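Local coordinates for Slr0280 protein (Synechocystis sp., PDB 5H3K) that is of unknown function but carries a phosphodiester glycosidase (NAGPA-type) domain, and so may act on phosphodiester-linked sugars, at residues 103-111 and 252-260; 323-331 and 583-591. All coordinates share one frame; numbering follows the deposited sequence.

Contact 1: 103-111 and 252-260; sequences PVQWFSGDR and TLTSPFRLV
Over one face of the Phe107 ring lies the methyl of Thr252: CG2 stands 3.7 Å from the ring centroid and 17° off its normal, a CH-pi contact displaced toward the rim. At the edge of the same ring, in its plane, sits the indole of Trp106, which receives Phe107 CD2 over the centre of its own face; the two aromatic neighbours thus meet edge to face. Around the rest of the phenyl group, Phe257 approaches obliquely, CD2 coming to 4.0 Å from Phe107 CD1, while Leu259 CD1 lies 4.4 Å from Phe107 CZ. Thr252 also grips the backbone of Phe107. Its OG1 stands between the backbone N and the carbonyl carbon (chi1 66°) and accepts a nearly straight bond from Phe107 N at 3.0 Å, 171° at the hydrogen; CG2, anti to the carbonyl carbon, is thereby turned onto the ring. Thr254 CG2 packs 3.3 Å from Phe107 C. The turn 254-257 is held from within by Arg258, whose guanidinium bonds edge-on to Thr254 O and Pro256 O, with Leu253 CD1 over one face. Further out, Phe107 also touches Leu171 and Pro174, and Trp106 meets the ring of Phe176. The loop joining antiparallel strands 101-105 and 112-119 thus packs Phe107 against the end of a second beta-hairpin, 247-253 with 258-264, and joins two beta-sheets.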
loop_
_atom_site.group_PDB
_atom_site.type_symbol
_atom_site.label_atom_id
_atom_site.label_comp_id
_atom_site.label_asym_id
_atom_site.label_seq_id
_atom_site.Cartn_x
_atom_site.Cartn_y
_atom_site.Cartn_z
ATOM N N PRO A 103 22.699 0.820 -11.384
ATOM C CA PRO A 103 23.928 0.397 -10.702
ATOM C C PRO A 103 23.629 -0.362 -9.405
ATOM O O PRO A 103 22.726 0.008 -8.640
ATOM C CB PRO A 103 24.654 1.714 -10.412
ATOM C CG PRO A 103 23.605 2.793 -10.536
ATOM C CD PRO A 103 22.595 2.284 -11.519
ATOM N N VAL A 104 24.376 -1.436 -9.171
ATOM C CA VAL A 104 24.127 -2.307 -8.024
ATOM C C VAL A 104 25.445 -2.712 -7.372
ATOM O O VAL A 104 26.503 -2.643 -8.002
ATOM C CB VAL A 104 23.331 -3.589 -8.415
ATOM C CG1 VAL A 104 21.940 -3.245 -8.995
ATOM C CG2 VAL A 104 24.129 -4.457 -9.396
ATOM N N GLN A 105 25.377 -3.109 -6.103
ATOM C CA GLN A 105 26.503 -3.747 -5.428
ATOM C C GLN A 105 26.039 -5.073 -4.848
ATOM O O GLN A 105 25.019 -5.133 -4.158
ATOM C CB GLN A 105 27.076 -2.853 -4.320
ATOM C CG GLN A 105 28.010 -1.748 -4.809
ATOM C CD GLN A 105 29.372 -2.272 -5.282
ATOM O OE1 GLN A 105 29.452 -3.170 -6.125
ATOM N NE2 GLN A 105 30.449 -1.703 -4.737
ATOM N N TRP A 106 26.769 -6.138 -5.156
ATOM C CA TRP A 106 26.448 -7.463 -4.637
ATOM C C TRP A 106 27.695 -8.340 -4.729
ATOM O O TRP A 106 27.955 -8.976 -5.760
ATOM C CB TRP A 106 25.264 -8.094 -5.397
ATOM C CG TRP A 106 24.787 -9.393 -4.794
ATOM C CD1 TRP A 106 24.052 -9.551 -3.651
ATOM C CD2 TRP A 106 25.023 -10.715 -5.307
ATOM N NE1 TRP A 106 23.824 -10.892 -3.421
ATOM C CE2 TRP A 106 24.405 -11.617 -4.419
ATOM C CE3 TRP A 106 25.697 -11.211 -6.421
ATOM C CZ2 TRP A 106 24.446 -12.995 -4.628
ATOM C CZ3 TRP A 106 25.731 -12.584 -6.623
ATOM C CH2 TRP A 106 25.111 -13.458 -5.732
ATOM N N PHE A 107 28.458 -8.359 -3.637
ATOM C CA PHE A 107 29.737 -9.059 -3.580
ATOM C C PHE A 107 30.606 -8.676 -4.780
ATOM O O PHE A 107 31.135 -9.533 -5.484
ATOM C CB PHE A 107 29.515 -10.565 -3.510
ATOM C CG PHE A 107 28.765 -11.009 -2.274
ATOM C CD1 PHE A 107 29.416 -11.119 -1.054
ATOM C CD2 PHE A 107 27.413 -11.310 -2.335
ATOM C CE1 PHE A 107 28.736 -11.530 0.088
ATOM C CE2 PHE A 107 26.723 -11.717 -1.196
ATOM C CZ PHE A 107 27.388 -11.829 0.013
ATOM N N SER A 108 30.732 -7.374 -4.997
ATOM C CA SER A 108 31.502 -6.844 -6.112
ATOM C C SER A 108 32.477 -5.755 -5.663
ATOM O O SER A 108 32.131 -4.899 -4.847
ATOM C CB SER A 108 30.555 -6.323 -7.199
ATOM O OG SER A 108 29.410 -5.688 -6.649
ATOM N N GLY A 109 33.701 -5.791 -6.181
ATOM C CA GLY A 109 34.645 -4.713 -5.927
ATOM C C GLY A 109 34.227 -3.453 -6.669
ATOM O O GLY A 109 34.268 -2.342 -6.124
ATOM N N ASP A 110 33.815 -3.639 -7.921
ATOM C CA ASP A 110 33.320 -2.556 -8.766
ATOM C C ASP A 110 31.807 -2.597 -8.817
ATOM O O ASP A 110 31.224 -3.677 -8.783
ATOM C CB ASP A 110 33.848 -2.731 -10.188
ATOM C CG ASP A 110 35.354 -2.725 -10.251
ATOM O OD1 ASP A 110 35.968 -1.935 -9.502
ATOM O OD2 ASP A 110 35.917 -3.513 -11.044
ATOM N N ARG A 111 31.158 -1.440 -8.917
ATOM C CA ARG A 111 29.714 -1.454 -9.130
ATOM C C ARG A 111 29.426 -1.982 -10.535
ATOM O O ARG A 111 30.260 -1.887 -11.436
ATOM C CB ARG A 111 29.074 -0.076 -8.906
ATOM C CG ARG A 111 29.408 0.963 -9.973
ATOM C CD ARG A 111 28.536 2.210 -9.828
ATOM N NE ARG A 111 28.549 2.729 -8.460
ATOM C CZ ARG A 111 27.904 3.827 -8.070
ATOM N NH1 ARG A 111 27.196 4.531 -8.950
ATOM N NH2 ARG A 111 27.970 4.222 -6.801
ATOM N N THR A 252 27.277 -5.937 1.640
ATOM C CA THR A 252 28.264 -6.945 1.263
ATOM C C THR A 252 29.645 -6.327 1.035
ATOM O O THR A 252 29.767 -5.117 0.825
ATOM C CB THR A 252 27.835 -7.734 0.013
ATOM O OG1 THR A 252 27.818 -6.861 -1.124
ATOM C CG2 THR A 252 26.453 -8.349 0.212
ATOM N N LEU A 253 30.677 -7.166 1.106
ATOM C CA LEU A 253 32.057 -6.758 0.838
ATOM C C LEU A 253 32.763 -7.901 0.134
ATOM O O LEU A 253 32.257 -9.024 0.110
ATOM C CB LEU A 253 32.790 -6.429 2.140
ATOM C CG LEU A 253 32.394 -5.164 2.905
ATOM C CD1 LEU A 253 33.163 -5.048 4.213
ATOM C CD2 LEU A 253 32.604 -3.923 2.050
ATOM N N THR A 254 33.932 -7.618 -0.438
ATOM C CA THR A 254 34.747 -8.651 -1.078
ATOM C C THR A 254 36.145 -8.659 -0.480
ATOM O O THR A 254 36.480 -7.797 0.339
ATOM C CB THR A 254 34.875 -8.438 -2.602
ATOM O OG1 THR A 254 35.316 -7.100 -2.861
ATOM C CG2 THR A 254 33.544 -8.662 -3.284
ATOM N N SER A 255 36.950 -9.636 -0.896
ATOM C CA SER A 255 38.343 -9.767 -0.441
ATOM C C SER A 255 38.527 -9.593 1.065
ATOM O O SER A 255 39.171 -8.637 1.502
ATOM C CB SER A 255 39.232 -8.767 -1.186
ATOM O OG SER A 255 39.033 -8.883 -2.585
ATOM N N PRO A 256 37.952 -10.507 1.869
ATOM C CA PRO A 256 37.187 -11.672 1.426
ATOM C C PRO A 256 35.693 -11.361 1.348
ATOM O O PRO A 256 35.244 -10.339 1.889
ATOM C CB PRO A 256 37.446 -12.675 2.549
ATOM C CG PRO A 256 37.480 -11.805 3.777
ATOM C CD PRO A 256 38.074 -10.471 3.337
ATOM N N PHE A 257 34.941 -12.224 0.671
ATOM C CA PHE A 257 33.484 -12.096 0.633
ATOM C C PHE A 257 32.953 -12.025 2.070
ATOM O O PHE A 257 33.316 -12.857 2.911
ATOM C CB PHE A 257 32.864 -13.310 -0.048
ATOM C CG PHE A 257 33.190 -13.437 -1.514
ATOM C CD1 PHE A 257 33.727 -14.616 -2.012
ATOM C CD2 PHE A 257 32.926 -12.399 -2.397
ATOM C CE1 PHE A 257 34.018 -14.755 -3.358
ATOM C CE2 PHE A 257 33.212 -12.533 -3.756
ATOM C CZ PHE A 257 33.762 -13.710 -4.234
ATOM N N ARG A 258 32.101 -11.038 2.348
ATOM C CA ARG A 258 31.552 -10.856 3.685
ATOM C C ARG A 258 30.120 -10.333 3.621
ATOM O O ARG A 258 29.807 -9.455 2.813
ATOM C CB ARG A 258 32.402 -9.849 4.470
ATOM C CG ARG A 258 33.723 -10.388 5.027
ATOM C CD ARG A 258 34.644 -9.252 5.439
ATOM N NE ARG A 258 35.293 -8.640 4.279
ATOM C CZ ARG A 258 36.005 -7.520 4.320
ATOM N NH1 ARG A 258 36.154 -6.870 5.465
ATOM N NH2 ARG A 258 36.555 -7.046 3.207
ATOM N N LEU A 259 29.247 -10.873 4.465
ATOM C CA LEU A 259 27.955 -10.242 4.685
ATOM C C LEU A 259 28.096 -9.441 5.970
ATOM O O LEU A 259 28.441 -9.989 7.019
ATOM C CB LEU A 259 26.826 -11.273 4.807
ATOM C CG LEU A 259 25.408 -10.683 4.787
ATOM C CD1 LEU A 259 25.073 -10.126 3.409
ATOM C CD2 LEU A 259 24.357 -11.697 5.222
ATOM N N VAL A 260 27.858 -8.136 5.883
ATOM C CA VAL A 260 28.010 -7.261 7.031
ATOM C C VAL A 260 26.635 -6.895 7.581
ATOM O O VAL A 260 25.801 -6.334 6.865
ATOM C CB VAL A 260 28.759 -5.982 6.636
ATOM C CG1 VAL A 260 28.953 -5.089 7.844
ATOM C CG2 VAL A 260 30.097 -6.335 6.026
#

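Contact 2: 323-331 and 583-591; sequences APLVTIARD and SLALGGQLL
Apolar contacts join Leu325, Val326 and Ala329, on one side of the helix, to Ala585 and Leu590 of the hairpin formed by strands 584-586 and 589-590. With CG anti to the backbone N (chi1 -179°), Leu325 reaches the strand, bringing CD1 to 3.6 Å from Ala585 CB and also against Leu590 CD2. Ala329 CB meets the same alanine methyl at 3.9 Å, and Val326 CB rests 3.8 Å from Leu590 CD2. Val326 CG2 also packs over one face of the Arg330 guanidinium, offset toward its rim. The direct hydrogen bonds come from Arg330, whose chain is extended from CG to NE. NE donates to Gly588 O at 2.7 Å, and NH2 adds a weak bond to that oxygen. NH2 also reaches Gln589 OE1 at 3.0 Å; this acceptor lies in the guanidinium plane, although the donor stands above the amide plane, the two planes being 66° apart. Gln589 NE2 is bonded to Pro64 O. A leucine in place of Arg330 would probably leave Gly588 O and Gln589 OE1 without these donors and the turn less firmly tied to the helix. A water bridges the helix start, accepting from Leu325 N and donating to Ser583 OG, which also bonds to Ser581 O. Helix 325-331 crosses strand 584-586 at -32°, with Leu325 and Ala329 also touching Ala337 of strand 336-339; Leu325 meets Ala604 of strand 600-609, and Gln589 packs on helix 82-89.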
loop_
_atom_site.group_PDB
_atom_site.type_symbol
_atom_site.label_atom_id
_atom_site.label_comp_id
_atom_site.label_asym_id
_atom_site.label_seq_id
_atom_site.Cartn_x
_atom_site.Cartn_y
_atom_site.Cartn_z
ATOM N N ALA A 323 -7.164 -7.405 3.038
ATOM C CA ALA A 323 -6.032 -8.183 2.540
ATOM C C ALA A 323 -4.744 -7.381 2.735
ATOM O O ALA A 323 -4.784 -6.153 2.771
ATOM C CB ALA A 323 -6.236 -8.514 1.050
ATOM N N PRO A 324 -3.592 -8.060 2.834
ATOM C CA PRO A 324 -2.345 -7.284 2.892
ATOM C C PRO A 324 -2.223 -6.360 1.688
ATOM O O PRO A 324 -2.604 -6.746 0.576
ATOM C CB PRO A 324 -1.258 -8.367 2.832
ATOM C CG PRO A 324 -1.935 -9.597 3.397
ATOM C CD PRO A 324 -3.346 -9.514 2.871
ATOM N N LEU A 325 -1.734 -5.141 1.915
ATOM C CA LEU A 325 -1.557 -4.161 0.850
ATOM C C LEU A 325 -0.711 -4.755 -0.274
ATOM O O LEU A 325 -1.005 -4.557 -1.457
ATOM C CB LEU A 325 -0.897 -2.885 1.405
ATOM C CG LEU A 325 -0.589 -1.656 0.531
ATOM C CD1 LEU A 325 0.678 -1.820 -0.288
ATOM C CD2 LEU A 325 -1.762 -1.260 -0.389
ATOM N N VAL A 326 0.338 -5.483 0.090
ATOM C CA VAL A 326 1.234 -6.033 -0.916
ATOM C C VAL A 326 0.523 -7.087 -1.776
ATOM O O VAL A 326 0.831 -7.238 -2.961
ATOM C CB VAL A 326 2.551 -6.575 -0.297
ATOM C CG1 VAL A 326 2.328 -7.973 0.282
ATOM C CG2 VAL A 326 3.664 -6.583 -1.351
ATOM N N THR A 327 -0.448 -7.788 -1.187
ATOM C CA THR A 327 -1.278 -8.755 -1.918
ATOM C C THR A 327 -2.246 -8.040 -2.857
ATOM O O THR A 327 -2.440 -8.466 -4.010
ATOM C CB THR A 327 -2.052 -9.682 -0.954
ATOM O OG1 THR A 327 -1.105 -10.407 -0.153
ATOM C CG2 THR A 327 -2.902 -10.671 -1.736
ATOM N N ILE A 328 -2.848 -6.950 -2.377
ATOM C CA ILE A 328 -3.679 -6.121 -3.246
ATOM C C ILE A 328 -2.848 -5.656 -4.444
ATOM O O ILE A 328 -3.281 -5.790 -5.587
ATOM C CB ILE A 328 -4.260 -4.892 -2.494
ATOM C CG1 ILE A 328 -5.198 -5.350 -1.359
ATOM C CG2 ILE A 328 -4.977 -3.956 -3.468
ATOM C CD1 ILE A 328 -5.721 -4.200 -0.465
ATOM N N ALA A 329 -1.643 -5.136 -4.178
ATOM C CA ALA A 329 -0.764 -4.621 -5.232
ATOM C C ALA A 329 -0.414 -5.702 -6.267
ATOM O O ALA A 329 -0.499 -5.477 -7.487
ATOM C CB ALA A 329 0.528 -4.031 -4.617
ATOM N N ARG A 330 -0.010 -6.873 -5.786
ATOM C CA ARG A 330 0.348 -7.965 -6.680
ATOM C C ARG A 330 -0.857 -8.467 -7.471
ATOM O O ARG A 330 -0.797 -8.576 -8.701
ATOM C CB ARG A 330 0.985 -9.131 -5.898
ATOM C CG ARG A 330 2.368 -8.832 -5.344
ATOM C CD ARG A 330 2.725 -9.806 -4.238
ATOM N NE ARG A 330 4.035 -9.512 -3.667
ATOM C CZ ARG A 330 4.511 -10.065 -2.558
ATOM N NH1 ARG A 330 3.775 -10.925 -1.864
ATOM N NH2 ARG A 330 5.718 -9.729 -2.126
ATOM N N ASP A 331 -1.945 -8.794 -6.774
ATOM C CA ASP A 331 -3.084 -9.430 -7.431
ATOM C C ASP A 331 -3.807 -8.514 -8.424
ATOM O O ASP A 331 -4.341 -8.978 -9.429
ATOM C CB ASP A 331 -4.058 -10.033 -6.397
ATOM C CG ASP A 331 -3.443 -11.204 -5.594
ATOM O OD1 ASP A 331 -2.250 -11.549 -5.792
ATOM O OD2 ASP A 331 -4.168 -11.773 -4.746
ATOM N N SER A 583 1.564 0.877 4.673
ATOM C CA SER A 583 2.337 0.004 3.795
ATOM C C SER A 583 2.364 0.591 2.384
ATOM O O SER A 583 1.351 1.081 1.876
ATOM C CB SER A 583 1.762 -1.420 3.821
ATOM O OG SER A 583 0.338 -1.376 3.950
ATOM N N LEU A 584 3.537 0.557 1.772
ATOM C CA LEU A 584 3.761 1.192 0.475
ATOM C C LEU A 584 4.482 0.183 -0.401
ATOM O O LEU A 584 5.591 -0.246 -0.061
ATOM C CB LEU A 584 4.619 2.452 0.667
ATOM C CG LEU A 584 5.164 3.208 -0.546
ATOM C CD1 LEU A 584 4.023 3.556 -1.480
ATOM C CD2 LEU A 584 5.886 4.469 -0.077
ATOM N N ALA A 585 3.852 -0.214 -1.514
ATOM C CA ALA A 585 4.406 -1.270 -2.371
ATOM C C ALA A 585 4.850 -0.706 -3.713
ATOM O O ALA A 585 4.161 0.127 -4.302
ATOM C CB ALA A 585 3.391 -2.415 -2.590
ATOM N N LEU A 586 5.999 -1.172 -4.199
ATOM C CA LEU A 586 6.504 -0.759 -5.500
ATOM C C LEU A 586 6.963 -2.005 -6.235
ATOM O O LEU A 586 7.768 -2.781 -5.709
ATOM C CB LEU A 586 7.665 0.240 -5.340
ATOM C CG LEU A 586 8.318 0.718 -6.648
ATOM C CD1 LEU A 586 7.348 1.587 -7.444
ATOM C CD2 LEU A 586 9.640 1.461 -6.382
ATOM N N GLY A 587 6.445 -2.206 -7.445
ATOM C CA GLY A 587 6.709 -3.439 -8.172
ATOM C C GLY A 587 6.302 -4.668 -7.372
ATOM O O GLY A 587 6.969 -5.704 -7.427
ATOM N N GLY A 588 5.224 -4.549 -6.603
ATOM C CA GLY A 588 4.720 -5.674 -5.829
ATOM C C GLY A 588 5.553 -6.096 -4.621
ATOM O O GLY A 588 5.471 -7.255 -4.195
ATOM N N GLN A 589 6.342 -5.171 -4.070
ATOM C CA GLN A 589 7.107 -5.424 -2.848
ATOM C C GLN A 589 6.935 -4.251 -1.910
ATOM O O GLN A 589 6.891 -3.114 -2.356
ATOM C CB GLN A 589 8.603 -5.606 -3.132
ATOM C CG GLN A 589 8.927 -6.669 -4.185
ATOM C CD GLN A 589 8.605 -8.084 -3.734
ATOM O OE1 GLN A 589 8.358 -8.343 -2.550
ATOM N NE2 GLN A 589 8.615 -9.014 -4.683
ATOM N N LEU A 590 6.864 -4.515 -0.607
ATOM C CA LEU A 590 6.805 -3.419 0.368
ATOM C C LEU A 590 8.139 -2.707 0.490
ATOM O O LEU A 590 9.191 -3.353 0.597
ATOM C CB LEU A 590 6.399 -3.927 1.756
ATOM C CG LEU A 590 4.974 -4.411 1.992
ATOM C CD1 LEU A 590 4.749 -4.644 3.509
ATOM C CD2 LEU A 590 3.960 -3.432 1.418
ATOM N N LEU A 591 8.101 -1.380 0.500
ATOM C CA LEU A 591 9.318 -0.573 0.583
ATOM C C LEU A 591 9.642 -0.159 2.007
ATOM O O LEU A 591 10.807 0.030 2.354
ATOM C CB LEU A 591 9.164 0.707 -0.248
ATOM C CG LEU A 591 9.024 0.596 -1.768
ATOM C CD1 LEU A 591 9.041 1.989 -2.384
ATOM C CD2 LEU A 591 10.156 -0.255 -2.319
HETATM O O HOH W 1 -0.716 -3.950 4.400
#

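In the fold
The two contacts follow one another along the chain: contact 1 closes before contact 2 opens. Their centres are 29 Å apart, their nearest atoms about 13 Å, and they do not touch. Contact 1 lies toward the periphery, 31 Å from the centre of the chain, where the loop between strands 101-105 and 112-119 of the mixed sheet meets the four-stranded antiparallel sheet containing 247-253 and 258-264. Contact 2 is buried near the centre and joins parts of the chain on either side of a long excursion, its later segment belonging to the phosphodiester glycosidase domain. The N-terminal region, which holds both strand 101-105 and helix 82-89, takes part in the surroundings of both contacts.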